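PDB 6GFV: probable conserved lipoprotein LpqI from Mycobacterium tuberculosis H37Rv, which cleaves terminal beta-1,4-linked N-acetylglucosamine from peptidoglycan fragments as a family 3 glycoside hydrolase of cell-wall recycling. Local coordinates for residues 55-58 / 59-62. Residues are numbered along the deposited sequence; the frame is centred on the assembly and turned at random.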
loop_
_atom_site.group_PDB
_atom_site.type_symbol
_atom_site.label_atom_id
_atom_site.label_comp_id
_atom_site.label_asym_id
_atom_site.label_seq_id
_atom_site.Cartn_x
_atom_site.Cartn_y
_atom_site.Cartn_z
ATOM N N ASP A 55 -19.083 -0.738 4.527
ATOM C CA ASP A 55 -20.019 -0.247 5.540
ATOM C C ASP A 55 -19.239 0.121 6.799
ATOM O O ASP A 55 -18.705 -0.741 7.473
ATOM C CB ASP A 55 -21.086 -1.312 5.850
ATOM C CG ASP A 55 -22.187 -0.809 6.778
ATOM O OD1 ASP A 55 -21.940 0.100 7.597
ATOM O OD2 ASP A 55 -23.314 -1.340 6.681
ATOM N N LEU A 56 -19.196 1.406 7.107
ATOM C CA LEU A 56 -18.428 1.911 8.224
ATOM C C LEU A 56 -18.936 1.499 9.629
ATOM O O LEU A 56 -18.259 1.766 10.622
ATOM C CB LEU A 56 -18.361 3.433 8.131
ATOM C CG LEU A 56 -17.645 4.044 6.921
ATOM C CD1 LEU A 56 -17.559 5.541 7.081
ATOM C CD2 LEU A 56 -16.252 3.447 6.734
ATOM N N THR A 57 -20.100 0.867 9.734
ATOM C CA THR A 57 -20.541 0.364 11.041
ATOM C C THR A 57 -19.672 -0.794 11.489
ATOM O O THR A 57 -19.792 -1.238 12.616
ATOM C CB THR A 57 -22.021 -0.115 11.079
ATOM O OG1 THR A 57 -22.233 -1.163 10.132
ATOM C CG2 THR A 57 -22.989 1.035 10.816
ATOM N N ILE A 58 -18.793 -1.270 10.612
ATOM C CA ILE A 58 -17.801 -2.273 10.990
ATOM C C ILE A 58 -16.963 -1.789 12.175
ATOM O O ILE A 58 -16.477 -2.606 12.948
ATOM C CB ILE A 58 -16.857 -2.658 9.782
ATOM C CG1 ILE A 58 -16.030 -3.906 10.091
ATOM C CG2 ILE A 58 -15.945 -1.510 9.385
ATOM C CD1 ILE A 58 -15.213 -4.446 8.900
ATOM N N PHE A 59 -16.826 -0.471 12.344
ATOM C CA PHE A 59 -16.015 0.067 13.437
ATOM C C PHE A 59 -16.732 0.031 14.796
ATOM O O PHE A 59 -16.118 0.270 15.828
ATOM C CB PHE A 59 -15.561 1.501 13.120
ATOM C CG PHE A 59 -14.509 1.586 12.018
ATOM C CD1 PHE A 59 -13.290 0.937 12.150
ATOM C CD2 PHE A 59 -14.749 2.309 10.869
ATOM C CE1 PHE A 59 -12.330 1.001 11.152
ATOM C CE2 PHE A 59 -13.800 2.379 9.866
ATOM C CZ PHE A 59 -12.587 1.723 10.006
ATOM N N ASP A 60 -18.022 -0.295 14.795
ATOM C CA ASP A 60 -18.829 -0.176 16.009
ATOM C C ASP A 60 -18.780 -1.392 16.959
ATOM O O ASP A 60 -19.662 -1.580 17.802
ATOM C CB ASP A 60 -20.287 0.117 15.620
ATOM C CG ASP A 60 -20.442 1.420 14.845
ATOM O OD1 ASP A 60 -19.624 2.340 15.038
ATOM O OD2 ASP A 60 -21.400 1.534 14.055
ATOM N N GLY A 61 -17.741 -2.205 16.856
ATOM C CA GLY A 61 -17.604 -3.335 17.749
ATOM C C GLY A 61 -17.222 -4.592 17.015
ATOM O O GLY A 61 -16.555 -5.453 17.578
ATOM N N ALA A 62 -17.633 -4.696 15.756
ATOM C CA ALA A 62 -17.309 -5.861 14.943
ATOM C C ALA A 62 -15.804 -6.041 14.753
ATOM O O ALA A 62 -15.293 -7.151 14.822
ATOM C CB ALA A 62 -17.975 -5.767 13.586
HETATM O O HOH W 1 -18.962 3.845 12.540
#
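With CG of Phe59 swung anti to its own carbonyl carbon (chi1 -71°) and CG1 of Ile58 anti to the backbone nitrogen (chi1 -168°), CG2 of Ile58 is left between its backbone N and carbonyl carbon, where it lies over one face of the neighbouring ring. In this CH-pi contact CG2 of Ile58 stands 4.3 Å from the Phe59 centroid, 11° off the ring normal. Leu56 runs alongside Phe59 in the same direction and brings its CD2 to 4.1 Å from CE2 of the ring.

The backbone beneath is a short run of tight turns. Phe59 N donates to Leu56 O at 3.2 Å, and Asp60 N to Thr57 O at 3.0 Å. An Asx turn starts the run: Asp55 OD1 accepts from Thr57 N at 2.9 Å, and the Thr57 hydroxyl makes only a weak hydrogen bond to the same oxygen. Farther along, the carboxylate of Asp60 turns back across Thr57, its OD2 3.5 Å from Thr57 CB. One water donates to both Leu56 O and Asp60 OD1, so that Leu56 O receives a backbone and a water bond together.

Residues 55-62 lie in the loop between strand 47-50 and helix 62-69 of the TIM-barrel domain of this family and run into the first residue of that helix. Leu56 and Phe59 rest on Ile50 of that strand, while Ile58 and Ala62 pack against helix 33-43. Leu56 also touches Arg88, a substrate-binding residue by similarity, which places the turn beside the probable sugar site.

The chemistry thus divides the linker: apolar groups pin it to the barrel, whereas carboxylates and water bind its exposed flank, and the water probably eases the approach of the Asp60 charge to the carbonyl of Leu56.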